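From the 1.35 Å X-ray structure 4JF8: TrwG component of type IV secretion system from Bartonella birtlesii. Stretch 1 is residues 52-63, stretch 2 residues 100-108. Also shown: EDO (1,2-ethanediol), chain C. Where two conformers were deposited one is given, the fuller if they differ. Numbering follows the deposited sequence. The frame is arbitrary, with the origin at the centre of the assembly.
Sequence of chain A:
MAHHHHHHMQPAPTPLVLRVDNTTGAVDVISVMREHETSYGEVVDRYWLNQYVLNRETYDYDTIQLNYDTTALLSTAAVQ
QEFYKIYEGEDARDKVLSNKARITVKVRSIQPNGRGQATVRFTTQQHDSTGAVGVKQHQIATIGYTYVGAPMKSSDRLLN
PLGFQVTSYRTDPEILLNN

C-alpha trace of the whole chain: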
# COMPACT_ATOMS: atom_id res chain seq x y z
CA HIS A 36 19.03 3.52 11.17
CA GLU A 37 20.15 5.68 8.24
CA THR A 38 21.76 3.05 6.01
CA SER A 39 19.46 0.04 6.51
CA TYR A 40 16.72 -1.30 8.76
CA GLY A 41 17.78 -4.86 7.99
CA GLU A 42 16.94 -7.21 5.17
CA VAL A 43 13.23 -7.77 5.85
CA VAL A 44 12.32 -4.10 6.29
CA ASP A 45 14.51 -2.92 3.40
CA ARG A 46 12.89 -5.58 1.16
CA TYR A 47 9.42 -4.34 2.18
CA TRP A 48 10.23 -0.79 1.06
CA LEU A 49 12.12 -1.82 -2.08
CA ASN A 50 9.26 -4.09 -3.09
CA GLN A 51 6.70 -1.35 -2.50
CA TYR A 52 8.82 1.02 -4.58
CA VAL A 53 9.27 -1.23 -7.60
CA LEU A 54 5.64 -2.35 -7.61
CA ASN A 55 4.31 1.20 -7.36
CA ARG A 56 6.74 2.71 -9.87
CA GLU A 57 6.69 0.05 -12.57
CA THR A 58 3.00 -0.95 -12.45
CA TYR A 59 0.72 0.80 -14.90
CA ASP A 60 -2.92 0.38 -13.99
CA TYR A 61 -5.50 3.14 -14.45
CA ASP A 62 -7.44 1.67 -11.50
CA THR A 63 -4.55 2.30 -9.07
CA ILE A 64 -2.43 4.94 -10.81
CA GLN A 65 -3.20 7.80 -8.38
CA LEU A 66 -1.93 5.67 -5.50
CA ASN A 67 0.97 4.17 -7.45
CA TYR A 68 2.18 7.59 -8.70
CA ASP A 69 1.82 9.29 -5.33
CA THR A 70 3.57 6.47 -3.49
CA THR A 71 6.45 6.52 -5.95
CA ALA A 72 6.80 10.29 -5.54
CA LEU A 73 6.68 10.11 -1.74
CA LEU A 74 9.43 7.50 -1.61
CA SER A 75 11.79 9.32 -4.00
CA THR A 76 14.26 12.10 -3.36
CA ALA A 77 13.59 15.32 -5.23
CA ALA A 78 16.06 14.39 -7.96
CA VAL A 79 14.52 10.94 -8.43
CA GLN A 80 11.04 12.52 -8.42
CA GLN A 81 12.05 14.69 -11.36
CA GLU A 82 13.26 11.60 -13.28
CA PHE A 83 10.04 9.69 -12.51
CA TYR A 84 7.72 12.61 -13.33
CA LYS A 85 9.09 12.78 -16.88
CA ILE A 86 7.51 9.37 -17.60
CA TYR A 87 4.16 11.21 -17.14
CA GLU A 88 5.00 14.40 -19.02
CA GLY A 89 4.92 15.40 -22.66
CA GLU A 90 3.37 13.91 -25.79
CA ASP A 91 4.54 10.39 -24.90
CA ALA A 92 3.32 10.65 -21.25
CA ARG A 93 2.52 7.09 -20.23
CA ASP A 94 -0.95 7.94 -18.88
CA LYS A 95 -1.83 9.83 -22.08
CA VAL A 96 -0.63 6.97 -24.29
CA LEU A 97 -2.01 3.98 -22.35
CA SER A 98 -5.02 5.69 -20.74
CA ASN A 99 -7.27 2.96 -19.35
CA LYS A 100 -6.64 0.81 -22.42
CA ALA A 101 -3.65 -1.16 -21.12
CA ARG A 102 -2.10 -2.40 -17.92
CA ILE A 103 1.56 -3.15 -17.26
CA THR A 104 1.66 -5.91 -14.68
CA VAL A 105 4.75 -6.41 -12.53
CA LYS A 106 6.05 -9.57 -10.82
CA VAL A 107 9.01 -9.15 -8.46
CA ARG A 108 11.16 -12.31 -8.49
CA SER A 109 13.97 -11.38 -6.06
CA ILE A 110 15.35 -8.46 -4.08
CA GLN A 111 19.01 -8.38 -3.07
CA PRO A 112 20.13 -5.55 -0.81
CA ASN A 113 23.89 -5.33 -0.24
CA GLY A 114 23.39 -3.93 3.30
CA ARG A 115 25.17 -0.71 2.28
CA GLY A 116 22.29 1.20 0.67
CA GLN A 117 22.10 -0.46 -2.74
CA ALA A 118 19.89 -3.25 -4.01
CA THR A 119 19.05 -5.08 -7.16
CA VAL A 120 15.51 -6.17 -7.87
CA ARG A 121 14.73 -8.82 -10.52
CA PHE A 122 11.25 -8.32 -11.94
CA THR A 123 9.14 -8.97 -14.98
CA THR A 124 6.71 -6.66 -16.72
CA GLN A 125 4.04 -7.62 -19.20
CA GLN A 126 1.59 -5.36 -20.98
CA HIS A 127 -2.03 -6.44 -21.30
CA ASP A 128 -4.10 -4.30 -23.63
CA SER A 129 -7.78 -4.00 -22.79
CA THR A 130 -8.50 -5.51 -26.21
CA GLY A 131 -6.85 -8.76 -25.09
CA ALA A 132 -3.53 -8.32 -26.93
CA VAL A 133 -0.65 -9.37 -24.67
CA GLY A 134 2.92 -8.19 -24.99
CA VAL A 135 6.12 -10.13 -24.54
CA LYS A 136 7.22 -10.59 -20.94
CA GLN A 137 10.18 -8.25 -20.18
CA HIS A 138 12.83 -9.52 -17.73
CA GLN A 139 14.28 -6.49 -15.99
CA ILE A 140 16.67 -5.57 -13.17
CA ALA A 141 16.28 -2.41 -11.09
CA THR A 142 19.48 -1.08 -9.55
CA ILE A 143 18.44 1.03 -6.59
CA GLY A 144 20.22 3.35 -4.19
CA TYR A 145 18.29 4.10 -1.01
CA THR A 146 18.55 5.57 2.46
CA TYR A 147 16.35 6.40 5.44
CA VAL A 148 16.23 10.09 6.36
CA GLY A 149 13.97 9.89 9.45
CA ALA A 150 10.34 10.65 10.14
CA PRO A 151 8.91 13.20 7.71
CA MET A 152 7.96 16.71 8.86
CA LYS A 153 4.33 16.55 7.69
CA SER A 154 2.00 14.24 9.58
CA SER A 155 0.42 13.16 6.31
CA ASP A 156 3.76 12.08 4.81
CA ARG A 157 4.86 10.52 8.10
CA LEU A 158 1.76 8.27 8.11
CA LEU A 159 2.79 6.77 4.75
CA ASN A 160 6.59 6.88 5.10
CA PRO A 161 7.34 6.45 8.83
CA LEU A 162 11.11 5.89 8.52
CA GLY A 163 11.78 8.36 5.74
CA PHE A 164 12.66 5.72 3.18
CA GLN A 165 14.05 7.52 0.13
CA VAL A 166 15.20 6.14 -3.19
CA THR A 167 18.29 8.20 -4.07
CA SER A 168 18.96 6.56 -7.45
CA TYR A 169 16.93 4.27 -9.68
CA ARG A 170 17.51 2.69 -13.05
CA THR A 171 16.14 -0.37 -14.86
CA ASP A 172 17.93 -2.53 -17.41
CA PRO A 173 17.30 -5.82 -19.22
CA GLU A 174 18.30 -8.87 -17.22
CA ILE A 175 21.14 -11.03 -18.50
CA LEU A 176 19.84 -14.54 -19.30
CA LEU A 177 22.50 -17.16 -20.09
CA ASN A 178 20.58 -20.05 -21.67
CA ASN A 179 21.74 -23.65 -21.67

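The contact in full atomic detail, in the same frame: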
# COMPACT_ATOMS: atom_id res chain seq x y z
N TYR A 52 8.37 0.05 -3.60
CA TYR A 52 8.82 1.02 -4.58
C TYR A 52 8.72 0.49 -6.01
O TYR A 52 8.15 1.15 -6.88
CB TYR A 52 10.26 1.47 -4.28
CG TYR A 52 10.65 2.69 -5.09
CD1 TYR A 52 10.23 3.95 -4.69
CD2 TYR A 52 11.36 2.59 -6.30
CE1 TYR A 52 10.53 5.09 -5.42
CE2 TYR A 52 11.67 3.72 -7.03
CZ TYR A 52 11.23 4.96 -6.60
OH TYR A 52 11.58 6.09 -7.35
N VAL A 53 9.27 -0.69 -6.25
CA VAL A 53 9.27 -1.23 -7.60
C VAL A 53 7.84 -1.50 -8.07
O VAL A 53 7.49 -1.19 -9.20
CB VAL A 53 10.17 -2.48 -7.71
CG1 VAL A 53 9.99 -3.14 -9.07
CG2 VAL A 53 11.64 -2.09 -7.52
N LEU A 54 7.01 -2.07 -7.21
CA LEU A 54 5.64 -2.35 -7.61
C LEU A 54 4.91 -1.06 -7.94
O LEU A 54 4.16 -0.99 -8.92
CB LEU A 54 4.88 -3.12 -6.53
CG LEU A 54 5.29 -4.58 -6.35
CD1 LEU A 54 4.52 -5.20 -5.20
CD2 LEU A 54 5.06 -5.37 -7.64
N ASN A 55 5.07 -0.03 -7.12
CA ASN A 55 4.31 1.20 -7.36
C ASN A 55 4.85 2.01 -8.53
O ASN A 55 4.07 2.67 -9.21
CB ASN A 55 4.21 2.04 -6.09
CG ASN A 55 3.15 1.53 -5.16
OD1 ASN A 55 1.98 1.89 -5.29
ND2 ASN A 55 3.53 0.72 -4.21
N ARG A 56 6.13 1.92 -8.80
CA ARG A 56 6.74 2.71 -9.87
C ARG A 56 6.55 2.07 -11.24
O ARG A 56 6.30 2.76 -12.22
CB ARG A 56 8.22 2.95 -9.59
CG ARG A 56 8.89 3.75 -10.70
CD ARG A 56 10.19 4.37 -10.31
NE ARG A 56 10.87 4.98 -11.45
CZ ARG A 56 11.84 5.88 -11.37
NH1 ARG A 56 12.23 6.38 -10.20
NH2 ARG A 56 12.42 6.33 -12.49
N GLU A 57 6.68 0.75 -11.29
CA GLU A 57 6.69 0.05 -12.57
C GLU A 57 5.30 -0.40 -13.02
O GLU A 57 5.06 -0.61 -14.20
CB GLU A 57 7.65 -1.15 -12.53
CG GLU A 57 9.11 -0.80 -12.28
CD GLU A 57 9.72 0.07 -13.36
OE1 GLU A 57 9.28 0.01 -14.54
OE2 GLU A 57 10.65 0.83 -13.04
N THR A 58 4.38 -0.58 -12.09
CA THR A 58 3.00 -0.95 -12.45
C THR A 58 2.33 0.17 -13.20
O THR A 58 2.47 1.33 -12.81
CB THR A 58 2.17 -1.26 -11.19
OG1 THR A 58 2.67 -2.43 -10.56
CG2 THR A 58 0.69 -1.44 -11.53
N TYR A 59 1.64 -0.16 -14.29
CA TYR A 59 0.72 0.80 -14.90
C TYR A 59 -0.66 0.22 -14.84
O TYR A 59 -0.94 -0.81 -15.47
CB TYR A 59 1.09 1.16 -16.37
CG TYR A 59 0.14 2.22 -16.85
CD1 TYR A 59 0.37 3.55 -16.59
CD2 TYR A 59 -1.04 1.87 -17.51
CE1 TYR A 59 -0.53 4.52 -16.97
CE2 TYR A 59 -1.96 2.83 -17.89
CZ TYR A 59 -1.68 4.16 -17.63
OH TYR A 59 -2.58 5.15 -17.98
N ASP A 60 -1.55 0.87 -14.11
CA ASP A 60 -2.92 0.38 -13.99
C ASP A 60 -3.76 1.59 -13.68
O ASP A 60 -3.64 2.17 -12.61
CB ASP A 60 -3.01 -0.68 -12.89
CG ASP A 60 -4.39 -1.31 -12.76
OD1 ASP A 60 -5.37 -0.78 -13.29
OD2 ASP A 60 -4.43 -2.37 -12.08
N TYR A 61 -4.64 1.97 -14.60
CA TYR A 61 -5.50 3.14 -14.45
C TYR A 61 -6.29 3.08 -13.14
O TYR A 61 -6.57 4.12 -12.54
CB TYR A 61 -6.45 3.15 -15.64
CG TYR A 61 -7.27 4.39 -15.85
CD1 TYR A 61 -6.70 5.52 -16.43
CD2 TYR A 61 -8.62 4.42 -15.52
CE1 TYR A 61 -7.45 6.65 -16.66
CE2 TYR A 61 -9.38 5.55 -15.74
CZ TYR A 61 -8.79 6.66 -16.31
OH TYR A 61 -9.53 7.81 -16.53
N ASP A 62 -6.66 1.87 -12.74
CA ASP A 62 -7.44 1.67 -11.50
C ASP A 62 -6.67 2.07 -10.25
O ASP A 62 -7.31 2.39 -9.24
CB ASP A 62 -7.89 0.22 -11.34
CG ASP A 62 -8.86 -0.23 -12.42
OD1 ASP A 62 -9.44 0.63 -13.12
OD2 ASP A 62 -8.98 -1.45 -12.56
N THR A 63 -5.34 2.02 -10.27
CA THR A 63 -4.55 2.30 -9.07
C THR A 63 -3.50 3.37 -9.33
O THR A 63 -2.68 3.64 -8.45
CB THR A 63 -3.88 1.02 -8.54
OG1 THR A 63 -3.00 0.47 -9.53
CG2 THR A 63 -4.94 -0.01 -8.15
N LYS A 100 -6.55 1.82 -21.37
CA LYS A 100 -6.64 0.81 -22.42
C LYS A 100 -5.52 -0.21 -22.36
O LYS A 100 -5.42 -1.08 -23.21
CB LYS A 100 -6.66 1.51 -23.78
CG LYS A 100 -7.86 2.46 -23.97
CD LYS A 100 -9.18 1.75 -23.73
CE LYS A 100 -10.39 2.57 -24.19
NZ LYS A 100 -10.74 3.69 -23.27
N ALA A 101 -4.66 -0.13 -21.35
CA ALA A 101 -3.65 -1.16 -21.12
C ALA A 101 -3.21 -1.12 -19.69
O ALA A 101 -3.26 -0.05 -19.06
CB ALA A 101 -2.46 -0.94 -22.02
N ARG A 102 -2.75 -2.27 -19.22
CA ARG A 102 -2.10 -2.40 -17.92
C ARG A 102 -0.71 -2.94 -18.17
O ARG A 102 -0.50 -3.73 -19.10
CB ARG A 102 -2.85 -3.39 -17.02
CG ARG A 102 -4.11 -2.88 -16.38
CD ARG A 102 -4.63 -3.79 -15.27
NE ARG A 102 -5.92 -3.34 -14.78
CZ ARG A 102 -7.07 -3.68 -15.35
NH1 ARG A 102 -7.05 -4.52 -16.36
NH2 ARG A 102 -8.22 -3.23 -14.87
N ILE A 103 0.24 -2.54 -17.33
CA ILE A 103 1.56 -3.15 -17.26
C ILE A 103 1.62 -3.81 -15.89
O ILE A 103 1.59 -3.12 -14.87
CB ILE A 103 2.71 -2.16 -17.45
CG1 ILE A 103 2.67 -1.51 -18.84
CG2 ILE A 103 4.04 -2.91 -17.30
CD1 ILE A 103 3.64 -0.37 -19.01
N THR A 104 1.67 -5.12 -15.90
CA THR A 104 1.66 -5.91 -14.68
C THR A 104 3.07 -6.34 -14.32
O THR A 104 3.84 -6.74 -15.19
CB THR A 104 0.68 -7.07 -14.83
OG1 THR A 104 -0.59 -6.51 -15.23
CG2 THR A 104 0.49 -7.78 -13.52
N VAL A 105 3.38 -6.23 -13.04
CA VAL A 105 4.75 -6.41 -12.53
C VAL A 105 4.77 -7.59 -11.59
O VAL A 105 3.92 -7.70 -10.69
CB VAL A 105 5.19 -5.15 -11.76
CG1 VAL A 105 6.56 -5.36 -11.13
CG2 VAL A 105 5.18 -3.94 -12.66
N LYS A 106 5.77 -8.45 -11.75
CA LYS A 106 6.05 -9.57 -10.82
C LYS A 106 7.49 -9.46 -10.35
O LYS A 106 8.43 -9.57 -11.15
CB LYS A 106 5.87 -10.92 -11.51
N VAL A 107 7.67 -9.20 -9.07
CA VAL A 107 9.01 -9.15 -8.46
C VAL A 107 9.44 -10.58 -8.17
O VAL A 107 8.73 -11.33 -7.52
CB VAL A 107 9.02 -8.29 -7.19
CG1 VAL A 107 10.37 -8.41 -6.49
CG2 VAL A 107 8.74 -6.83 -7.51
N ARG A 108 10.63 -10.94 -8.65
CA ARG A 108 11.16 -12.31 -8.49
C ARG A 108 12.17 -12.41 -7.36
O ARG A 108 12.23 -13.43 -6.69
CB ARG A 108 11.78 -12.82 -9.79
CG ARG A 108 10.86 -12.81 -11.00
CD ARG A 108 11.63 -13.07 -12.30
NE ARG A 108 12.18 -11.85 -12.90
CZ ARG A 108 13.20 -11.78 -13.77
NH1 ARG A 108 13.82 -12.89 -14.14
NH2 ARG A 108 13.62 -10.60 -14.24
C1 EDO C . 2.91 3.98 -12.26
O1 EDO C . 4.07 4.03 -13.11
C2 EDO C . 2.83 5.21 -11.41
O2 EDO C . 3.86 5.12 -10.46
O HOH W 1 1.66 -4.85 -11.15
O HOH W 2 -5.02 0.64 -17.09

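The apolar centre of this contact lies between the last turns of a helix and one side of a strand that runs nearly antiparallel to it, at an angle of 165° between their directions. V105 and V107 both point their CA-to-CB bonds toward the helix. T104 and K106, which alternate with them along the strand, point away. L54 reaches both valines with one methyl: its CD2 is 3.8 Å from V105 CG1 and 4.0 Å from V107 CG2. V53 adds a looser contact, with its CG1 4.2 Å from V107 CG2.

V105 also packs where the helix ends. V105 CG2 lies 3.7 Å from E57 CB and 3.6 Å from T58 OG1. E57 offers only the base of its side chain here, because its end leads away from the strand. T58 is the first residue to leave helical geometry. T58 OG1 donates a hydrogen bond to L54 O at 2.6 Å, which ties the side chain back to the last turn. A water links the same hydroxyl to the strand: it donates to T58 OG1 at 2.7 Å and accepts from V105 N at 2.9 Å.

Beyond T58 the chain comes close enough for direct backbone pairing. Y59 and I103 form a single antiparallel bridge with two hydrogen bonds. Y59 N donates to I103 O at 3.0 Å, and I103 N donates to Y59 O at 2.8 Å. Two CA-H...O contacts flank the pair: T58 CA lies 3.5 Å from I103 O, and R102 CA lies 3.1 Å from Y59 O. The side chains of the bridged residues also touch, with Y59 CB 3.8 Å from I103 CB. The Y59 ring meets the strand backbone at its edge, where CD2 is 3.3 Å from A101 O. A second water accepts from Y61 N at 2.8 Å and donates to A101 O at 2.7 Å.

The polar edge is built around R102. Its side chain comes nearer to the first stretch at its end, where two aspartates meet the guanidinium edge near its plane. R102 NE forms a salt bridge with D60 OD1 at 3.0 Å; the hydrogen bond within it is weak, at 143°. R102 NH2 forms a second salt bridge with D62 OD2, also at 3.0 Å and straighter at 159°. D60 OD1 accepts from D62 N as well, at 3.0 Å, so one oxygen serves both the turn and the arginine.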